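Local coordinates for protein ADP-ribosylglycohydrolase (Thermus thermophilus, PDB 2YZV) that is an all-helical, single-chain member of the ADP-ribosylglycohydrolase family that holds magnesium ions in its structure, at residues G17-D22 / R278-R283; S68-G73 / A290-R295; L188-F193 / R204-G209; G209-P214 / F232-D237; R236-G241 / Q261-Y266. All blocks are in the same frame, centred on the assembly; numbering follows the deposited sequence.

Overall arrangement
All five contacts tie together parts of one all-helical chain. Interactions 1, 3 and 5 are buried, interaction 2 is partly buried, and interaction 4 lies at the surface. The chemistry follows this placing: interactions 1, 2 and 5 meet through apolar groups and packing, interaction 3 adds a bridging water, and interaction 4 adds an arginine-to-carbonyl bond with a second water. Interactions 3 and 4 share Gly209 and touch through Leu188; interactions 4 and 5 share Arg236 and Asp237. Interaction 5 also reaches interaction 1, where Leu18 packs on Gln261. Interaction 2 touches no other (nearest atoms about 8 Å from interaction 1), but these two use consecutive helices, 4-26 and 57-72, 274-279 and 283-298.

Interaction 1: G17-D22 / R278-R283; sequences GLAVGD and RALHLR
Leu280 meets Ala19 and Val20 where the connection between two C-terminal helices of this all-helical fold passes over helix 4-26. A type II beta turn from Leu280 to Arg283 joins helix 274-279 to helix 283-298, and Leu280 is its first residue. The CA atoms of Val20 and Leu280 are 6.8 Å apart.

From CB, which points to the helix, the Leu280 chain runs with CG anti to the backbone N (chi1 -170°), and its two methyls divide the work. CD1 lies 3.9 Å from Ala19 CB and also approaches the carbonyl oxygen of Ala19. CD2 touches the same Ala19 CB and, on the next residue, Val20 CG2. The Val20 and Leu280 side chains cross at about a right angle and touch methyl to methyl.

Leu280 also packs on Trp55, and Ala19 on Thr59 of helix 57-72. Further along helix 4-26, Asp22 hydrogen-bonds Thr56, a magnesium ligand; the side chain of Ala19 itself is about 11 Å from a magnesium ion. At the Val20 end of the contact, the CG2 to Leu280 CD2 distance is 4.0 Å.

Interaction 2: S68-G73 / A290-R295; sequences SLLQRG and ALALYR
Leu70 and Leu293 form the centre of a helix-to-helix contact between the C-terminal end of helix 57-72 and helix 283-298. The axes of the short helical segments approach to 10.2 Å with a signed crossing angle of 47°, and the nearest CA atoms, those of Leu70 and Leu293, are 6.6 Å apart.

The apolar side-chain contacts come first. Leu293 CD2 reaches across to Leu70, lying 3.5 Å from Leu70 CG and equally near Leu70 CD2. The CB of Leu293 is set to one side of the direct line to helix 57-72, and with CG anti to the carbonyl carbon (chi1 -67°) the CD2 branch makes the approach. The two leucines cross at about a right angle. The same CD2 reaches back to Leu69 CB, at 4.0 Å, and Leu70 CD1 rests against Ala292 CB, at 3.7 Å.

A second kind of contact joins side chain to backbone: Leu70 CD2 lies 3.7 Å from the carbonyl carbon of Ala292, a methyl placed against the backbone of 290-295 as well as its side chains.

Leu293 continues inward onto Phe15 of helix 4-26 and Leu139 of helix 135-141, while Leu70 also packs on Leu289 and Met296. With methyl, methylene and methine groups making every contact between side chains, shape fit and removal of apolar surface from water would account for the association.

Interaction 3: L188-F193 / R204-G209; sequences LALEPF and RVVEGG
Leu188 and Val206 are joined through a water, the polar part of a contact that is otherwise apolar. The water donates to the backbone oxygens of both, at 2.8 Å from Leu188 O and at 2.8 Å from Val206 O, and so bridges the end of helix 184-189 to helix 200-209. The side chain of Leu188 turns elsewhere, onto Phe210, Trp211 and helix 221-234.

Leu190 is the first residue beyond the helix, with positive phi (44°), and its CA is 6.4 Å from that of Val206. Its CB points to Val206 and lies 3.9 Å from Val206 CG1, while its CD1 comes over the Val206 backbone, 3.9 Å from the CA. Leu190 O then accepts a bond from Phe193 N, which closes the short 3-10 segment 191-193.

Through that turn Phe193 comes round to the same valine, its CB sitting 3.7 Å from Val206 CG1. Val206 CG1, anti to the backbone N (chi1 175°), thus faces two CB atoms, those of Leu190 and Phe193. The Phe193 ring leads away and meets Trp173 of helix 162-179 edge-to-face.

Shortly after Val206 the helix closes in a Schellman motif, with Gly208 as the positive-phi C-prime residue, Gly209 N bonded to Arg204 O and Gly208 N to Val205 O. The chemistry of the contact is thus of two kinds: apolar packing gathers around Val206 CG1, while one water, donating to each, satisfies two carbonyl oxygens near helix ends.

Interaction 4: G209-P214 / F232-D237; sequences GFWEAP and FARGRD
The indole of Trp211 carries Phe210 CE1 on one face, over the ring centre and 3.3 Å above the plane, while Arg234 and Ala233 approach it obliquely. The Arg234 guanidinium plane is turned 35° from the indole, and the edge of that group takes Trp211 O nearly in plane. These groups join a type I beta turn, Gly209 to Glu212, to the C-terminal end of helix 221-234.

Arg234 NH2 donates to Trp211 O at 2.9 Å, with an N-H...O angle of 159°. The donor lies in the carbonyl plane, on a lone pair. A water adds a second link: it donates to Trp211 O and accepts from Arg234 NE, at 3.0 Å from Arg234 NE. Trp211 O is thus held by two donors. A bend at chi2 (-51°) brings the arginine chain round to this carbonyl, and its NH2 also lies 3.6 Å from Trp211 CE3.

Leu188 of helix 184-189 touches Phe210, Trp211 and Ala233, which ties this surface contact to a third helix. Beyond the turn, Ala213 N donates to Glu212 OE2 from above the carboxylate plane. The apolar share of the contact falls to Ala233, whose CB is directed at 209-214 and comes to 3.8 Å from Trp211 CZ3.

Interaction 5: R236-G241 / Q261-Y266; sequences RDFEEG and QLAGAY
Phe238 and Ala263 bring the first turn of helix 238-246 against the C-terminal half of helix 252-267, their CA atoms only 6.0 Å apart. The Phe238 ring reaches over with CG anti to the backbone N (chi1 -172°). Its CD1 lies 3.6 Å from Ala263 CB, which approaches obliquely, and its CE1 lies 3.6 Å from Gly264 N. The peptide between Ala263 and Gly264 meets the ring edge, with Ala263 C and Gly264 N near the ring plane. An alanine and a glycine are what the ring meets, consistent with its close approach to the backbone.

Polar groups within 236-241 set the start of that helix. Asp237 is the N-cap: its OD1 accepts from Glu240 N at 2.7 Å, nearly along the C-O axis, with an N-H...O angle of 173°. Arg236 grips Glu240 side-on in a salt bridge, NE to OE1 at 2.8 Å and NH2 to OE2 at 2.8 Å. Arg236 N bonds OE1 as well, so this oxygen uses its syn lone pair for NE and its anti lone pair for the backbone, which would fix the carboxylate's rotation.

Among the neighbouring helices, Phe238 packs on Ile272 and Pro273 of the loop leading to helix 274-279, while Gln261 touches Leu18 of helix 4-26. On its other flanks helix 252-267 meets helix 162-179 through Leu262 and Ala265, and helix 184-189 through Tyr266.

Interaction 1: G17-D22 / R278-R283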
# COMPACT_ATOMS: atom_id res chain seq x y z
N GLY A 17 8.14 -4.07 -2.50
CA GLY A 17 6.99 -4.92 -2.80
C GLY A 17 5.80 -4.09 -3.25
O GLY A 17 5.02 -4.51 -4.10
N LEU A 18 5.66 -2.91 -2.66
CA LEU A 18 4.57 -1.99 -3.01
C LEU A 18 4.66 -1.67 -4.50
O LEU A 18 3.69 -1.81 -5.24
CB LEU A 18 4.69 -0.71 -2.18
CG LEU A 18 3.61 0.37 -2.24
CD1 LEU A 18 3.88 1.38 -1.13
CD2 LEU A 18 3.60 1.07 -3.60
N ALA A 19 5.85 -1.23 -4.94
CA ALA A 19 6.07 -0.87 -6.34
C ALA A 19 5.97 -2.06 -7.29
O ALA A 19 5.47 -1.93 -8.40
CB ALA A 19 7.43 -0.19 -6.48
N VAL A 20 6.48 -3.21 -6.85
CA VAL A 20 6.41 -4.41 -7.67
C VAL A 20 4.94 -4.76 -7.92
O VAL A 20 4.55 -5.07 -9.04
CB VAL A 20 7.13 -5.59 -6.97
CG1 VAL A 20 6.76 -6.91 -7.63
CG2 VAL A 20 8.64 -5.38 -7.03
N GLY A 21 4.13 -4.70 -6.86
CA GLY A 21 2.72 -5.01 -7.00
C GLY A 21 1.98 -4.02 -7.88
O GLY A 21 1.10 -4.40 -8.65
N ASP A 22 2.32 -2.75 -7.75
CA ASP A 22 1.71 -1.69 -8.55
C ASP A 22 2.04 -1.93 -10.02
O ASP A 22 1.14 -1.94 -10.88
CB ASP A 22 2.25 -0.33 -8.07
CG ASP A 22 1.64 0.86 -8.79
OD1 ASP A 22 0.68 0.69 -9.57
OD2 ASP A 22 2.12 1.99 -8.57
N ARG A 278 14.76 -6.50 -10.74
CA ARG A 278 15.69 -5.98 -11.74
C ARG A 278 15.00 -5.16 -12.82
O ARG A 278 15.61 -4.27 -13.41
CB ARG A 278 16.47 -7.12 -12.39
CG ARG A 278 17.59 -7.68 -11.52
CD ARG A 278 18.47 -8.65 -12.29
NE ARG A 278 17.83 -9.94 -12.51
CZ ARG A 278 17.67 -10.86 -11.57
NH1 ARG A 278 18.11 -10.63 -10.34
NH2 ARG A 278 17.07 -12.01 -11.85
N ALA A 279 13.73 -5.44 -13.06
CA ALA A 279 12.96 -4.73 -14.08
C ALA A 279 12.26 -3.49 -13.53
O ALA A 279 11.80 -2.64 -14.29
CB ALA A 279 11.93 -5.67 -14.70
N LEU A 280 12.20 -3.38 -12.21
CA LEU A 280 11.53 -2.28 -11.53
C LEU A 280 12.13 -0.89 -11.72
O LEU A 280 13.31 -0.66 -11.45
CB LEU A 280 11.44 -2.60 -10.03
CG LEU A 280 10.57 -1.68 -9.17
CD1 LEU A 280 9.11 -1.84 -9.56
CD2 LEU A 280 10.76 -2.04 -7.70
N HIS A 281 11.30 0.05 -12.15
CA HIS A 281 11.74 1.43 -12.36
C HIS A 281 12.10 2.08 -11.02
O HIS A 281 11.34 2.00 -10.06
CB HIS A 281 10.62 2.23 -13.04
CG HIS A 281 11.03 3.62 -13.44
ND1 HIS A 281 10.13 4.67 -13.50
CD2 HIS A 281 12.23 4.13 -13.80
CE1 HIS A 281 10.77 5.76 -13.88
NE2 HIS A 281 12.04 5.46 -14.07
N LEU A 282 13.26 2.73 -10.97
CA LEU A 282 13.75 3.40 -9.77
C LEU A 282 13.97 2.48 -8.57
O LEU A 282 13.82 2.88 -7.42
CB LEU A 282 12.81 4.54 -9.37
CG LEU A 282 12.53 5.60 -10.45
CD1 LEU A 282 11.72 6.73 -9.85
CD2 LEU A 282 13.85 6.13 -11.00
N ARG A 283 14.33 1.23 -8.86
CA ARG A 283 14.60 0.23 -7.84
C ARG A 283 15.59 0.75 -6.79
O ARG A 283 15.33 0.73 -5.59
CB ARG A 283 15.18 -1.02 -8.50
CG ARG A 283 15.63 -2.10 -7.55
CD ARG A 283 16.55 -3.05 -8.28
NE ARG A 283 16.94 -4.20 -7.48
CZ ARG A 283 17.76 -5.16 -7.91
NH1 ARG A 283 18.27 -5.10 -9.13
NH2 ARG A 283 18.06 -6.18 -7.12

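Interaction 2: S68-G73 / A290-R295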
# COMPACT_ATOMS: atom_id res chain seq x y z
N SER A 68 8.80 13.22 1.95
CA SER A 68 8.27 14.17 2.91
C SER A 68 8.67 13.79 4.34
O SER A 68 9.10 14.64 5.12
CB SER A 68 6.74 14.24 2.81
OG SER A 68 6.21 15.23 3.68
N LEU A 69 8.53 12.51 4.67
CA LEU A 69 8.87 12.02 6.01
C LEU A 69 10.35 12.20 6.33
O LEU A 69 10.71 12.59 7.44
CB LEU A 69 8.50 10.53 6.13
CG LEU A 69 7.00 10.21 6.06
CD1 LEU A 69 6.78 8.71 5.96
CD2 LEU A 69 6.31 10.77 7.29
N LEU A 70 11.20 11.92 5.35
CA LEU A 70 12.63 12.05 5.54
C LEU A 70 13.10 13.49 5.65
O LEU A 70 14.07 13.78 6.34
CB LEU A 70 13.38 11.35 4.41
CG LEU A 70 13.26 9.83 4.36
CD1 LEU A 70 13.89 9.30 3.08
CD2 LEU A 70 13.94 9.22 5.59
N GLN A 71 12.40 14.40 4.98
CA GLN A 71 12.80 15.81 5.01
C GLN A 71 12.19 16.63 6.15
O GLN A 71 12.75 17.66 6.53
CB GLN A 71 12.47 16.49 3.68
CG GLN A 71 13.20 17.81 3.47
CD GLN A 71 12.75 18.54 2.22
OE1 GLN A 71 11.63 19.05 2.15
NE2 GLN A 71 13.63 18.61 1.23
N ARG A 72 11.06 16.20 6.70
CA ARG A 72 10.46 16.96 7.78
C ARG A 72 9.50 16.21 8.70
O ARG A 72 8.52 16.78 9.17
CB ARG A 72 9.77 18.20 7.21
CG ARG A 72 8.84 17.92 6.05
CD ARG A 72 9.00 18.99 4.98
NE ARG A 72 8.74 20.33 5.51
CZ ARG A 72 8.85 21.44 4.79
NH1 ARG A 72 9.22 21.39 3.52
NH2 ARG A 72 8.60 22.62 5.35
N GLY A 73 9.81 14.95 8.97
CA GLY A 73 8.98 14.15 9.84
C GLY A 73 7.55 14.06 9.34
O GLY A 73 7.31 14.10 8.13
N ALA A 290 13.94 3.37 1.49
CA ALA A 290 13.51 2.40 2.49
C ALA A 290 14.52 2.31 3.63
O ALA A 290 14.14 2.29 4.80
CB ALA A 290 13.33 1.03 1.85
N LEU A 291 15.80 2.26 3.29
CA LEU A 291 16.84 2.19 4.30
C LEU A 291 16.90 3.47 5.13
O LEU A 291 17.08 3.42 6.34
CB LEU A 291 18.20 1.92 3.65
CG LEU A 291 18.39 0.50 3.11
CD1 LEU A 291 19.72 0.39 2.37
CD2 LEU A 291 18.35 -0.49 4.27
N ALA A 292 16.73 4.61 4.47
CA ALA A 292 16.75 5.89 5.17
C ALA A 292 15.59 5.97 6.16
O ALA A 292 15.76 6.41 7.30
CB ALA A 292 16.67 7.04 4.17
N LEU A 293 14.41 5.54 5.72
CA LEU A 293 13.24 5.56 6.59
C LEU A 293 13.42 4.63 7.78
O LEU A 293 13.04 4.96 8.90
CB LEU A 293 11.99 5.18 5.78
CG LEU A 293 11.55 6.17 4.70
CD1 LEU A 293 10.58 5.49 3.75
CD2 LEU A 293 10.93 7.40 5.34
N TYR A 294 14.00 3.46 7.53
CA TYR A 294 14.22 2.49 8.60
C TYR A 294 15.20 3.04 9.64
O TYR A 294 14.97 2.92 10.85
CB TYR A 294 14.73 1.17 8.02
CG TYR A 294 15.03 0.11 9.06
CD1 TYR A 294 14.16 -0.13 10.12
CD2 TYR A 294 16.19 -0.66 8.97
CE1 TYR A 294 14.43 -1.11 11.07
CE2 TYR A 294 16.48 -1.65 9.92
CZ TYR A 294 15.60 -1.86 10.96
OH TYR A 294 15.88 -2.83 11.91
N ARG A 295 16.27 3.66 9.18
CA ARG A 295 17.27 4.23 10.09
C ARG A 295 16.61 5.32 10.92
O ARG A 295 16.97 5.55 12.08
CB ARG A 295 18.43 4.82 9.29
CG ARG A 295 19.07 3.85 8.32
CD ARG A 295 20.09 4.54 7.41
NE ARG A 295 21.37 4.75 8.08
CZ ARG A 295 22.22 3.78 8.39
NH1 ARG A 295 21.93 2.52 8.09
NH2 ARG A 295 23.37 4.07 8.99

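Interaction 3: L188-F193 / R204-G209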
# COMPACT_ATOMS: atom_id res chain seq x y z
N LEU A 188 -3.39 -12.50 10.20
CA LEU A 188 -4.75 -12.74 9.72
C LEU A 188 -5.80 -12.75 10.83
O LEU A 188 -6.97 -12.47 10.57
CB LEU A 188 -4.80 -14.05 8.93
CG LEU A 188 -3.88 -14.09 7.71
CD1 LEU A 188 -3.92 -15.47 7.07
CD2 LEU A 188 -4.32 -13.02 6.71
N ALA A 189 -5.40 -13.07 12.06
CA ALA A 189 -6.34 -13.10 13.17
C ALA A 189 -6.80 -11.69 13.54
O ALA A 189 -7.89 -11.52 14.10
CB ALA A 189 -5.72 -13.81 14.37
N LEU A 190 -5.98 -10.69 13.24
CA LEU A 190 -6.34 -9.29 13.50
C LEU A 190 -6.97 -9.11 14.88
O LEU A 190 -7.92 -8.35 15.04
CB LEU A 190 -7.34 -8.83 12.43
CG LEU A 190 -6.77 -8.77 11.01
CD1 LEU A 190 -7.87 -8.89 9.96
CD2 LEU A 190 -6.00 -7.46 10.84
N GLU A 191 -6.41 -9.79 15.87
CA GLU A 191 -6.93 -9.77 17.24
C GLU A 191 -7.34 -8.42 17.84
O GLU A 191 -8.43 -8.30 18.39
CB GLU A 191 -5.94 -10.47 18.17
CG GLU A 191 -6.49 -10.75 19.56
CD GLU A 191 -5.61 -11.70 20.35
OE1 GLU A 191 -4.42 -11.37 20.57
OE2 GLU A 191 -6.11 -12.77 20.75
N PRO A 192 -6.49 -7.39 17.74
CA PRO A 192 -6.88 -6.09 18.32
C PRO A 192 -8.10 -5.42 17.69
O PRO A 192 -8.65 -4.47 18.25
CB PRO A 192 -5.61 -5.26 18.18
CG PRO A 192 -4.96 -5.83 16.96
CD PRO A 192 -5.14 -7.31 17.16
N PHE A 193 -8.52 -5.92 16.53
CA PHE A 193 -9.66 -5.34 15.84
C PHE A 193 -10.93 -6.17 16.00
O PHE A 193 -12.02 -5.75 15.59
CB PHE A 193 -9.32 -5.16 14.36
CG PHE A 193 -8.18 -4.22 14.13
CD1 PHE A 193 -8.36 -2.85 14.28
CD2 PHE A 193 -6.92 -4.71 13.81
CE1 PHE A 193 -7.29 -1.97 14.12
CE2 PHE A 193 -5.84 -3.84 13.66
CZ PHE A 193 -6.02 -2.47 13.81
N ARG A 204 -16.78 -6.84 8.70
CA ARG A 204 -16.94 -8.11 8.01
C ARG A 204 -15.60 -8.64 7.51
O ARG A 204 -15.39 -9.85 7.46
CB ARG A 204 -17.93 -8.00 6.85
CG ARG A 204 -19.33 -8.51 7.21
CD ARG A 204 -20.27 -8.51 6.02
NE ARG A 204 -20.73 -7.17 5.66
CZ ARG A 204 -21.59 -6.45 6.37
NH1 ARG A 204 -22.10 -6.93 7.49
NH2 ARG A 204 -21.94 -5.24 5.95
N VAL A 205 -14.69 -7.74 7.14
CA VAL A 205 -13.39 -8.16 6.65
C VAL A 205 -12.58 -8.75 7.81
O VAL A 205 -12.07 -9.87 7.72
CB VAL A 205 -12.60 -6.98 6.03
CG1 VAL A 205 -11.16 -7.41 5.73
CG2 VAL A 205 -13.29 -6.53 4.75
N VAL A 206 -12.47 -7.98 8.89
CA VAL A 206 -11.71 -8.41 10.06
C VAL A 206 -12.21 -9.72 10.64
O VAL A 206 -11.43 -10.51 11.17
CB VAL A 206 -11.75 -7.31 11.15
CG1 VAL A 206 -11.06 -7.80 12.42
CG2 VAL A 206 -11.06 -6.06 10.63
N GLU A 207 -13.52 -9.97 10.53
CA GLU A 207 -14.10 -11.19 11.06
C GLU A 207 -14.02 -12.41 10.14
O GLU A 207 -14.67 -13.43 10.40
CB GLU A 207 -15.54 -10.93 11.49
CG GLU A 207 -15.64 -10.00 12.68
CD GLU A 207 -17.06 -9.75 13.13
OE1 GLU A 207 -17.24 -9.11 14.19
OE2 GLU A 207 -17.99 -10.18 12.43
N GLY A 208 -13.24 -12.31 9.07
CA GLY A 208 -13.08 -13.44 8.17
C GLY A 208 -13.59 -13.30 6.74
O GLY A 208 -13.58 -14.28 5.99
N GLY A 209 -14.02 -12.11 6.36
CA GLY A 209 -14.52 -11.93 5.00
C GLY A 209 -13.45 -12.21 3.95
O GLY A 209 -13.76 -12.63 2.84
O HOH W 1 -9.70 -12.71 11.26

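Interaction 4: G209-P214 / F232-D237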
# COMPACT_ATOMS: atom_id res chain seq x y z
N GLY A 209 -14.02 -12.11 6.36
CA GLY A 209 -14.52 -11.93 5.00
C GLY A 209 -13.45 -12.21 3.95
O GLY A 209 -13.76 -12.63 2.84
N PHE A 210 -12.19 -12.00 4.32
CA PHE A 210 -11.08 -12.19 3.39
C PHE A 210 -10.74 -13.64 3.04
O PHE A 210 -9.95 -13.89 2.13
CB PHE A 210 -9.83 -11.49 3.94
CG PHE A 210 -9.35 -12.05 5.25
CD1 PHE A 210 -8.56 -13.19 5.29
CD2 PHE A 210 -9.72 -11.45 6.46
CE1 PHE A 210 -8.13 -13.73 6.51
CE2 PHE A 210 -9.30 -11.98 7.68
CZ PHE A 210 -8.50 -13.12 7.71
N TRP A 211 -11.31 -14.61 3.76
CA TRP A 211 -11.00 -16.01 3.47
C TRP A 211 -11.59 -16.44 2.12
O TRP A 211 -11.15 -17.43 1.53
CB TRP A 211 -11.53 -16.92 4.58
CG TRP A 211 -10.89 -16.72 5.94
CD1 TRP A 211 -11.53 -16.34 7.09
CD2 TRP A 211 -9.52 -16.94 6.30
NE1 TRP A 211 -10.64 -16.32 8.14
CE2 TRP A 211 -9.40 -16.68 7.69
CE3 TRP A 211 -8.38 -17.33 5.59
CZ2 TRP A 211 -8.19 -16.81 8.37
CZ3 TRP A 211 -7.17 -17.46 6.28
CH2 TRP A 211 -7.09 -17.19 7.66
N GLU A 212 -12.57 -15.69 1.63
CA GLU A 212 -13.18 -16.02 0.35
C GLU A 212 -12.54 -15.22 -0.76
O GLU A 212 -12.23 -14.04 -0.59
CB GLU A 212 -14.68 -15.73 0.38
CG GLU A 212 -15.39 -16.16 -0.89
CD GLU A 212 -15.26 -17.65 -1.13
OE1 GLU A 212 -15.86 -18.43 -0.35
OE2 GLU A 212 -14.56 -18.04 -2.09
N ALA A 213 -12.33 -15.85 -1.91
CA ALA A 213 -11.72 -15.18 -3.05
C ALA A 213 -12.65 -14.10 -3.59
O ALA A 213 -13.85 -14.34 -3.76
CB ALA A 213 -11.40 -16.19 -4.15
N PRO A 214 -12.12 -12.90 -3.86
CA PRO A 214 -12.94 -11.80 -4.39
C PRO A 214 -13.35 -12.10 -5.83
O PRO A 214 -12.68 -12.87 -6.52
CB PRO A 214 -11.99 -10.60 -4.32
CG PRO A 214 -11.04 -10.96 -3.23
CD PRO A 214 -10.78 -12.42 -3.49
N PHE A 232 -2.68 -12.97 0.48
CA PHE A 232 -1.63 -13.25 1.45
C PHE A 232 -1.92 -14.59 2.14
O PHE A 232 -1.01 -15.40 2.34
CB PHE A 232 -1.57 -12.11 2.48
CG PHE A 232 -0.50 -12.29 3.53
CD1 PHE A 232 0.83 -12.46 3.17
CD2 PHE A 232 -0.84 -12.24 4.88
CE1 PHE A 232 1.82 -12.59 4.15
CE2 PHE A 232 0.15 -12.36 5.87
CZ PHE A 232 1.48 -12.54 5.50
N ALA A 233 -3.18 -14.82 2.47
CA ALA A 233 -3.56 -16.07 3.14
C ALA A 233 -3.36 -17.30 2.26
O ALA A 233 -2.90 -18.34 2.73
CB ALA A 233 -5.01 -15.98 3.59
N ARG A 234 -3.70 -17.19 0.98
CA ARG A 234 -3.59 -18.33 0.08
C ARG A 234 -2.22 -18.52 -0.57
O ARG A 234 -1.86 -19.64 -0.92
CB ARG A 234 -4.67 -18.25 -1.01
CG ARG A 234 -6.09 -18.15 -0.47
CD ARG A 234 -6.39 -19.24 0.55
NE ARG A 234 -7.74 -19.09 1.09
CZ ARG A 234 -8.12 -19.53 2.29
NH1 ARG A 234 -7.25 -20.16 3.07
NH2 ARG A 234 -9.36 -19.31 2.71
N GLY A 235 -1.47 -17.44 -0.75
CA GLY A 235 -0.16 -17.55 -1.36
C GLY A 235 0.83 -18.17 -0.38
O GLY A 235 0.86 -17.80 0.79
N ARG A 236 1.62 -19.13 -0.86
CA ARG A 236 2.61 -19.79 -0.02
C ARG A 236 3.94 -19.05 0.02
O ARG A 236 4.79 -19.30 0.88
CB ARG A 236 2.80 -21.23 -0.49
CG ARG A 236 1.58 -22.11 -0.24
CD ARG A 236 1.67 -23.43 -0.99
NE ARG A 236 1.55 -23.24 -2.43
CZ ARG A 236 1.68 -24.21 -3.33
NH1 ARG A 236 1.95 -25.44 -2.93
NH2 ARG A 236 1.54 -23.94 -4.62
N ASP A 237 4.12 -18.13 -0.93
CA ASP A 237 5.31 -17.30 -1.00
C ASP A 237 4.92 -15.98 -1.65
O ASP A 237 3.79 -15.82 -2.09
CB ASP A 237 6.43 -18.00 -1.79
CG ASP A 237 5.98 -18.50 -3.14
OD1 ASP A 237 5.40 -17.71 -3.92
OD2 ASP A 237 6.22 -19.69 -3.44
O HOH W 2 -10.09 -18.92 -0.80

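Interaction 5: R236-G241 / Q261-Y266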
# COMPACT_ATOMS: atom_id res chain seq x y z
N ARG A 236 1.62 -19.13 -0.86
CA ARG A 236 2.61 -19.79 -0.02
C ARG A 236 3.94 -19.05 0.02
O ARG A 236 4.79 -19.30 0.88
CB ARG A 236 2.80 -21.23 -0.49
CG ARG A 236 1.58 -22.11 -0.24
CD ARG A 236 1.67 -23.43 -0.99
NE ARG A 236 1.55 -23.24 -2.43
CZ ARG A 236 1.68 -24.21 -3.33
NH1 ARG A 236 1.95 -25.44 -2.93
NH2 ARG A 236 1.54 -23.94 -4.62
N ASP A 237 4.12 -18.13 -0.93
CA ASP A 237 5.31 -17.30 -1.00
C ASP A 237 4.92 -15.98 -1.65
O ASP A 237 3.79 -15.82 -2.09
CB ASP A 237 6.43 -18.00 -1.79
CG ASP A 237 5.98 -18.50 -3.14
OD1 ASP A 237 5.40 -17.71 -3.92
OD2 ASP A 237 6.22 -19.69 -3.44
N PHE A 238 5.85 -15.04 -1.70
CA PHE A 238 5.56 -13.73 -2.28
C PHE A 238 5.01 -13.82 -3.70
O PHE A 238 3.96 -13.24 -4.01
CB PHE A 238 6.83 -12.86 -2.29
CG PHE A 238 6.57 -11.44 -2.69
CD1 PHE A 238 6.35 -10.47 -1.72
CD2 PHE A 238 6.54 -11.07 -4.03
CE1 PHE A 238 6.09 -9.15 -2.08
CE2 PHE A 238 6.29 -9.76 -4.41
CZ PHE A 238 6.06 -8.79 -3.43
N GLU A 239 5.72 -14.54 -4.56
CA GLU A 239 5.32 -14.69 -5.95
C GLU A 239 3.91 -15.26 -6.14
O GLU A 239 3.10 -14.69 -6.87
CB GLU A 239 6.33 -15.57 -6.69
CG GLU A 239 6.09 -15.68 -8.18
CD GLU A 239 7.19 -16.44 -8.90
OE1 GLU A 239 7.17 -16.49 -10.14
OE2 GLU A 239 8.07 -17.00 -8.21
N GLU A 240 3.62 -16.37 -5.48
CA GLU A 240 2.31 -16.99 -5.62
C GLU A 240 1.18 -16.07 -5.17
O GLU A 240 0.15 -15.96 -5.84
CB GLU A 240 2.24 -18.31 -4.86
CG GLU A 240 0.91 -19.02 -5.02
CD GLU A 240 0.90 -20.42 -4.45
OE1 GLU A 240 1.27 -20.58 -3.27
OE2 GLU A 240 0.52 -21.35 -5.18
N GLY A 241 1.37 -15.41 -4.03
CA GLY A 241 0.35 -14.51 -3.52
C GLY A 241 0.18 -13.31 -4.43
O GLY A 241 -0.94 -12.85 -4.66
N GLN A 261 3.06 -4.65 -0.05
CA GLN A 261 3.55 -4.07 1.20
C GLN A 261 3.53 -5.09 2.32
O GLN A 261 4.52 -5.25 3.04
CB GLN A 261 2.68 -2.89 1.61
CG GLN A 261 2.78 -1.70 0.69
CD GLN A 261 1.76 -0.65 1.02
OE1 GLN A 261 1.83 0.01 2.06
NE2 GLN A 261 0.77 -0.50 0.15
N LEU A 262 2.41 -5.78 2.48
CA LEU A 262 2.26 -6.77 3.54
C LEU A 262 3.15 -7.98 3.32
O LEU A 262 3.88 -8.38 4.23
CB LEU A 262 0.80 -7.21 3.66
CG LEU A 262 0.48 -8.30 4.70
CD1 LEU A 262 0.93 -7.86 6.09
CD2 LEU A 262 -1.02 -8.58 4.67
N ALA A 263 3.09 -8.55 2.13
CA ALA A 263 3.90 -9.72 1.80
C ALA A 263 5.38 -9.37 1.75
O ALA A 263 6.24 -10.20 2.07
CB ALA A 263 3.44 -10.32 0.47
N GLY A 264 5.70 -8.13 1.37
CA GLY A 264 7.09 -7.71 1.32
C GLY A 264 7.68 -7.65 2.72
O GLY A 264 8.82 -8.07 2.95
N ALA A 265 6.90 -7.13 3.66
CA ALA A 265 7.36 -7.04 5.04
C ALA A 265 7.44 -8.43 5.67
O ALA A 265 8.32 -8.70 6.50
CB ALA A 265 6.39 -6.17 5.85
N TYR A 266 6.53 -9.31 5.28
CA TYR A 266 6.48 -10.66 5.81
C TYR A 266 7.56 -11.59 5.27
O TYR A 266 8.26 -12.26 6.05
CB TYR A 266 5.10 -11.28 5.53
CG TYR A 266 4.92 -12.66 6.12
CD1 TYR A 266 4.77 -12.83 7.49
CD2 TYR A 266 4.93 -13.79 5.31
CE1 TYR A 266 4.63 -14.10 8.05
CE2 TYR A 266 4.79 -15.06 5.85
CZ TYR A 266 4.64 -15.21 7.22
OH TYR A 266 4.50 -16.46 7.77